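One contact in two related proteins. Structure 1 is citrate synthase from Metallosphaera sedula, which probably catalyses the condensation of oxaloacetate with acetyl-CoA and water to give citrate and free CoA, within the tricarboxylic acid cycle: PDB 6ABY (chain A, 2.00 Å), residues R281-A286 and S310-Y315. Structure 2 is citrate synthase from Metallosphaera sedula: PDB 6ABW (chain B, 1.72 Å), residues K299-A304 and S328-Y333. Structure 2 is superposed on structure 1 by the backbone atoms of these residues (RMSD 0.69 Å); each is numbered along its deposited sequence.

Structure 1 (6ABY); sequences RLFEIA and SGLVFY.
L312 and F283 make the tight part of this contact, where segments 281-286 and 310-315 of helices 277-297 and 307-316 run antiparallel, their axes at 171°, in the largely helical citrate synthase fold. The CG of L312 lies anti to its backbone N (chi1 177°), which carries both methyls across the gap. CD2 settles over the centre of one face of the F283 ring, 3.6 Å from its centroid, a CH-pi contact only 4° off the ring normal. Branch CD1 meets L282 CB at 3.7 Å, and A286 CB touches L312 CD2 at 4.0 Å. The looser side is where L282 CD1 meets CE2 of the partly exposed Y315 at 3.9 Å; the Y315 hydroxyl is hydrogen-bonded to E278 on the first helix. Helix 220-228 packs against A286, L312 and Y315. The contact lies near the active site: A286 is about 9 Å, side chain to side chain, from F251, which binds acetyl-CoA, and D307, a predicted catalytic residue, begins the second helix.

Structure 2 (6ABW); sequences KYFEIA and SGVVFY.
V330 meets F301 through its branch CG1, which sits 3.9 Å from F301 CB. The F301 CG stands anti to the backbone N (chi1 174°), a torsion that carries the ring to where V330 CG1 meets its edge, near its plane, 4.1 Å from F301 CD1. The other methyl, CG2, lies 4.4 Å from the backbone O of Y300 and 4.2 Å from A304 CB; this side is the looser one. The tight part is the aromatic pair beside it: the edge of Y300 points at the face of Y333, with planes at 88°, centroids 5.2 Å apart and Y300 CD2 3.7 Å from Y333 CE2. This T-shaped pair joins the two helices, with Y300 buried and Y333 partly exposed. F241 of helix 233-244 packs on A304 and V330, while F238 of the same helix adds a third ring to the aromatic cluster, edge-to-face with Y300 and also against Y333.

Comparison
No hydrogen bond crosses the contact in either structure, so what differs is the packing of apolar and aromatic groups; arginine R281(A) is matched by lysine K299(B), and neither touches the facing segment. At L282(A)/Y300(B) the two side chains start alike, with chi1 -70° against -68°, and CD1 of L282(A) falls 0.5 Å apart from CD2 of Y300(B). The touch on Y315(A)/Y333(B) is kept. Farther out, CE1, CE2, CZ and OH of Y300(B) have no counterpart in leucine. At L312(A)/V330(B) the CA atoms stand 1.1 Å apart and the CB atoms 1.4 Å apart after superposition. CG, CD1 and CD2 of L312(A) are unmatched, as are CG1 and CG2 of V330(B), yet both residues touch the same three neighbours, L282(A)/Y300(B), F283(A)/F301(B) and A286(A)/A304(B). The largest move belongs to a residue that is the same in both: F283(A) has chi1 -90° and F301(B) 174°, leaving their CZ atoms 5.4 Å apart after superposition. The turned ring leaves the places of CD2, CE1, CE2 and CZ; F283(A) CZ stands 2.2 Å apart from the place of V330(B) CG1 after superposition, so the methyl comes near a place the ring has left, which may link the two differences.

Structure 1 (6ABY)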
loop_
_atom_site.group_PDB
_atom_site.type_symbol
_atom_site.label_atom_id
_atom_site.label_comp_id
_atom_site.label_asym_id
_atom_site.label_seq_id
_atom_site.Cartn_x
_atom_site.Cartn_y
_atom_site.Cartn_z
ATOM N N ARG A 281 -26.892 4.820 -28.453
ATOM C CA ARG A 281 -25.959 5.676 -29.238
ATOM C C ARG A 281 -24.511 5.390 -28.796
ATOM O O ARG A 281 -23.645 5.269 -29.652
ATOM C CB ARG A 281 -26.322 7.157 -29.051
ATOM C CG ARG A 281 -25.513 8.129 -29.903
ATOM C CD ARG A 281 -26.044 9.568 -29.893
ATOM N NE ARG A 281 -26.385 10.035 -28.551
ATOM C CZ ARG A 281 -25.503 10.404 -27.616
ATOM N NH1 ARG A 281 -25.932 10.772 -26.424
ATOM N NH2 ARG A 281 -24.204 10.393 -27.854
ATOM N N LEU A 282 -24.246 5.298 -27.493
ATOM C CA LEU A 282 -22.858 5.060 -27.010
ATOM C C LEU A 282 -22.384 3.672 -27.475
ATOM O O LEU A 282 -21.212 3.558 -27.836
ATOM C CB LEU A 282 -22.805 5.211 -25.492
ATOM C CG LEU A 282 -22.979 6.635 -24.965
ATOM C CD1 LEU A 282 -22.938 6.633 -23.452
ATOM C CD2 LEU A 282 -21.924 7.573 -25.521
ATOM N N PHE A 283 -23.253 2.657 -27.486
ATOM C CA PHE A 283 -22.878 1.293 -27.947
ATOM C C PHE A 283 -22.618 1.304 -29.460
ATOM O O PHE A 283 -21.704 0.590 -29.928
ATOM C CB PHE A 283 -23.907 0.244 -27.528
ATOM C CG PHE A 283 -23.631 -0.379 -26.185
ATOM C CD1 PHE A 283 -22.770 -1.470 -26.076
ATOM C CD2 PHE A 283 -24.261 0.087 -25.034
ATOM C CE1 PHE A 283 -22.518 -2.047 -24.838
ATOM C CE2 PHE A 283 -24.016 -0.502 -23.798
ATOM C CZ PHE A 283 -23.147 -1.566 -23.702
ATOM N N GLU A 284 -23.343 2.118 -30.223
ATOM C CA GLU A 284 -23.116 2.186 -31.695
ATOM C C GLU A 284 -21.750 2.834 -31.953
ATOM O O GLU A 284 -20.979 2.344 -32.801
ATOM C CB GLU A 284 -24.270 2.909 -32.401
ATOM C CG GLU A 284 -24.130 2.948 -33.922
ATOM C CD GLU A 284 -23.568 1.720 -34.641
ATOM O OE1 GLU A 284 -23.800 0.584 -34.192
ATOM O OE2 GLU A 284 -22.887 1.904 -35.670
ATOM N N ILE A 285 -21.423 3.863 -31.189
ATOM C CA ILE A 285 -20.109 4.547 -31.271
ATOM C C ILE A 285 -19.017 3.536 -30.917
ATOM O O ILE A 285 -18.050 3.425 -31.671
ATOM C CB ILE A 285 -20.113 5.795 -30.365
ATOM C CG1 ILE A 285 -20.913 6.927 -31.017
ATOM C CG2 ILE A 285 -18.697 6.238 -30.032
ATOM C CD1 ILE A 285 -21.367 8.013 -30.069
ATOM N N ALA A 286 -19.174 2.815 -29.810
ATOM C CA ALA A 286 -18.152 1.861 -29.314
ATOM C C ALA A 286 -17.890 0.795 -30.387
ATOM O O ALA A 286 -16.739 0.444 -30.561
ATOM C CB ALA A 286 -18.570 1.240 -28.005
ATOM N N SER A 310 -16.082 -2.371 -20.425
ATOM C CA SER A 310 -16.450 -2.433 -18.981
ATOM C C SER A 310 -17.098 -1.114 -18.537
ATOM O O SER A 310 -18.166 -1.141 -17.863
ATOM C CB SER A 310 -15.268 -2.813 -18.096
ATOM O OG SER A 310 -14.318 -1.769 -18.025
ATOM N N GLY A 311 -16.504 0.029 -18.881
ATOM C CA GLY A 311 -17.013 1.305 -18.367
ATOM C C GLY A 311 -18.441 1.527 -18.847
ATOM O O GLY A 311 -19.320 1.889 -18.035
ATOM N N LEU A 312 -18.661 1.299 -20.135
ATOM C CA LEU A 312 -19.963 1.512 -20.805
ATOM C C LEU A 312 -21.009 0.561 -20.213
ATOM O O LEU A 312 -22.106 1.026 -19.926
ATOM C CB LEU A 312 -19.754 1.336 -22.312
ATOM C CG LEU A 312 -21.012 1.444 -23.166
ATOM C CD1 LEU A 312 -21.731 2.761 -22.903
ATOM C CD2 LEU A 312 -20.651 1.297 -24.631
ATOM N N VAL A 313 -20.667 -0.700 -19.939
ATOM C CA VAL A 313 -21.586 -1.665 -19.272
ATOM C C VAL A 313 -21.981 -1.155 -17.876
ATOM O O VAL A 313 -23.167 -1.216 -17.533
ATOM C CB VAL A 313 -20.962 -3.068 -19.208
ATOM C CG1 VAL A 313 -21.756 -3.994 -18.298
ATOM C CG2 VAL A 313 -20.828 -3.648 -20.610
ATOM N N PHE A 314 -21.039 -0.702 -17.062
ATOM C CA PHE A 314 -21.336 -0.258 -15.669
ATOM C C PHE A 314 -22.198 1.008 -15.703
ATOM O O PHE A 314 -23.133 1.142 -14.906
ATOM C CB PHE A 314 -20.047 -0.068 -14.885
ATOM C CG PHE A 314 -19.340 -1.366 -14.596
ATOM C CD1 PHE A 314 -20.024 -2.429 -14.061
ATOM C CD2 PHE A 314 -17.976 -1.493 -14.808
ATOM C CE1 PHE A 314 -19.376 -3.617 -13.772
ATOM C CE2 PHE A 314 -17.322 -2.670 -14.488
ATOM C CZ PHE A 314 -18.032 -3.737 -13.997
ATOM N N TYR A 315 -21.887 1.915 -16.612
ATOM C CA TYR A 315 -22.663 3.153 -16.858
ATOM C C TYR A 315 -24.091 2.766 -17.256
ATOM O O TYR A 315 -25.044 3.305 -16.669
ATOM C CB TYR A 315 -21.971 4.019 -17.909
ATOM C CG TYR A 315 -22.652 5.334 -18.177
ATOM C CD1 TYR A 315 -22.721 6.312 -17.200
ATOM C CD2 TYR A 315 -23.240 5.601 -19.402
ATOM C CE1 TYR A 315 -23.337 7.531 -17.428
ATOM C CE2 TYR A 315 -23.880 6.808 -19.649
ATOM C CZ TYR A 315 -23.908 7.784 -18.665
ATOM O OH TYR A 315 -24.534 8.971 -18.893
#

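Structure 2 (6ABW)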
loop_
_atom_site.group_PDB
_atom_site.type_symbol
_atom_site.label_atom_id
_atom_site.label_comp_id
_atom_site.label_asym_id
_atom_site.label_seq_id
_atom_site.Cartn_x
_atom_site.Cartn_y
_atom_site.Cartn_z
ATOM N N LYS B 299 -26.570 4.675 -27.516
ATOM C CA LYS B 299 -25.763 5.532 -28.324
ATOM C C LYS B 299 -24.256 5.261 -28.092
ATOM O O LYS B 299 -23.455 5.143 -29.069
ATOM C CB LYS B 299 -26.160 6.963 -27.958
ATOM C CG LYS B 299 -25.631 8.087 -28.770
ATOM C CD LYS B 299 -26.033 9.434 -28.157
ATOM C CE LYS B 299 -25.278 9.721 -26.845
ATOM N NZ LYS B 299 -25.184 11.189 -26.551
ATOM N N TYR B 300 -23.866 5.149 -26.817
ATOM C CA TYR B 300 -22.453 4.880 -26.470
ATOM C C TYR B 300 -22.000 3.511 -26.920
ATOM O O TYR B 300 -20.884 3.391 -27.376
ATOM C CB TYR B 300 -22.217 5.163 -24.975
ATOM C CG TYR B 300 -22.322 6.634 -24.637
ATOM C CD1 TYR B 300 -21.710 7.632 -25.426
ATOM C CD2 TYR B 300 -23.091 7.057 -23.573
ATOM C CE1 TYR B 300 -21.838 8.982 -25.122
ATOM C CE2 TYR B 300 -23.190 8.407 -23.240
ATOM C CZ TYR B 300 -22.525 9.358 -23.997
ATOM O OH TYR B 300 -22.585 10.699 -23.702
ATOM N N PHE B 301 -22.846 2.510 -26.832
ATOM C CA PHE B 301 -22.576 1.164 -27.268
ATOM C C PHE B 301 -22.378 1.173 -28.785
ATOM O O PHE B 301 -21.421 0.622 -29.279
ATOM C CB PHE B 301 -23.670 0.146 -26.899
ATOM C CG PHE B 301 -23.430 -1.217 -27.477
ATOM C CD1 PHE B 301 -22.448 -2.044 -26.957
ATOM C CD2 PHE B 301 -24.134 -1.660 -28.593
ATOM C CE1 PHE B 301 -22.187 -3.320 -27.468
ATOM C CE2 PHE B 301 -23.831 -2.915 -29.176
ATOM C CZ PHE B 301 -22.872 -3.749 -28.599
ATOM N N GLU B 302 -23.221 1.940 -29.485
ATOM C CA GLU B 302 -23.115 2.051 -30.960
ATOM C C GLU B 302 -21.867 2.768 -31.360
ATOM O O GLU B 302 -21.217 2.377 -32.298
ATOM C CB GLU B 302 -24.350 2.758 -31.543
ATOM C CG GLU B 302 -25.592 1.884 -31.353
ATOM C CD GLU B 302 -26.862 2.402 -32.050
ATOM O OE1 GLU B 302 -26.776 3.476 -32.723
ATOM O OE2 GLU B 302 -27.947 1.731 -31.905
ATOM N N ILE B 303 -21.492 3.818 -30.634
ATOM C CA ILE B 303 -20.224 4.501 -30.920
ATOM C C ILE B 303 -19.037 3.561 -30.654
ATOM O O ILE B 303 -18.115 3.467 -31.448
ATOM C CB ILE B 303 -20.064 5.772 -30.082
ATOM C CG1 ILE B 303 -21.076 6.843 -30.528
ATOM C CG2 ILE B 303 -18.636 6.270 -30.205
ATOM C CD1 ILE B 303 -21.364 7.848 -29.431
ATOM N N ALA B 304 -19.071 2.854 -29.514
ATOM C CA ALA B 304 -17.964 1.916 -29.193
ATOM C C ALA B 304 -17.816 0.843 -30.250
ATOM O O ALA B 304 -16.693 0.540 -30.677
ATOM C CB ALA B 304 -18.249 1.214 -27.874
ATOM N N SER B 328 -15.965 -2.042 -20.740
ATOM C CA SER B 328 -16.434 -2.150 -19.341
ATOM C C SER B 328 -17.236 -0.912 -18.945
ATOM O O SER B 328 -18.309 -1.016 -18.314
ATOM C CB SER B 328 -15.225 -2.382 -18.406
ATOM O OG SER B 328 -14.288 -1.301 -18.478
ATOM N N GLY B 329 -16.767 0.271 -19.352
ATOM C CA GLY B 329 -17.459 1.490 -19.153
ATOM C C GLY B 329 -18.857 1.505 -19.739
ATOM O O GLY B 329 -19.821 2.010 -19.135
ATOM N N VAL B 330 -19.010 0.972 -20.941
ATOM C CA VAL B 330 -20.315 0.818 -21.543
ATOM C C VAL B 330 -21.263 0.017 -20.650
ATOM O O VAL B 330 -22.399 0.414 -20.481
ATOM C CB VAL B 330 -20.265 0.231 -22.971
ATOM C CG1 VAL B 330 -21.700 0.134 -23.551
ATOM C CG2 VAL B 330 -19.407 1.133 -23.845
ATOM N N VAL B 331 -20.825 -1.094 -20.090
ATOM C CA VAL B 331 -21.605 -1.886 -19.142
ATOM C C VAL B 331 -21.946 -1.050 -17.912
ATOM O O VAL B 331 -23.125 -0.935 -17.521
ATOM C CB VAL B 331 -20.877 -3.178 -18.749
ATOM C CG1 VAL B 331 -21.602 -3.911 -17.661
ATOM C CG2 VAL B 331 -20.761 -4.120 -19.944
ATOM N N PHE B 332 -20.949 -0.420 -17.319
ATOM C CA PHE B 332 -21.221 0.335 -16.090
ATOM C C PHE B 332 -22.174 1.509 -16.302
ATOM O O PHE B 332 -23.125 1.748 -15.496
ATOM C CB PHE B 332 -19.916 0.845 -15.466
ATOM C CG PHE B 332 -18.940 -0.218 -15.067
ATOM C CD1 PHE B 332 -19.325 -1.414 -14.473
ATOM C CD2 PHE B 332 -17.548 0.043 -15.262
ATOM C CE1 PHE B 332 -18.401 -2.341 -14.093
ATOM C CE2 PHE B 332 -16.642 -0.936 -14.845
ATOM C CZ PHE B 332 -17.118 -2.065 -14.232
ATOM N N TYR B 333 -21.980 2.200 -17.397
ATOM C CA TYR B 333 -22.879 3.312 -17.763
ATOM C C TYR B 333 -24.308 2.831 -17.974
ATOM O O TYR B 333 -25.237 3.461 -17.455
ATOM C CB TYR B 333 -22.372 3.997 -19.039
ATOM C CG TYR B 333 -23.043 5.306 -19.277
ATOM C CD1 TYR B 333 -22.623 6.444 -18.636
ATOM C CD2 TYR B 333 -24.172 5.375 -20.099
ATOM C CE1 TYR B 333 -23.253 7.664 -18.889
ATOM C CE2 TYR B 333 -24.820 6.565 -20.328
ATOM C CZ TYR B 333 -24.370 7.693 -19.720
ATOM O OH TYR B 333 -25.030 8.871 -19.990
#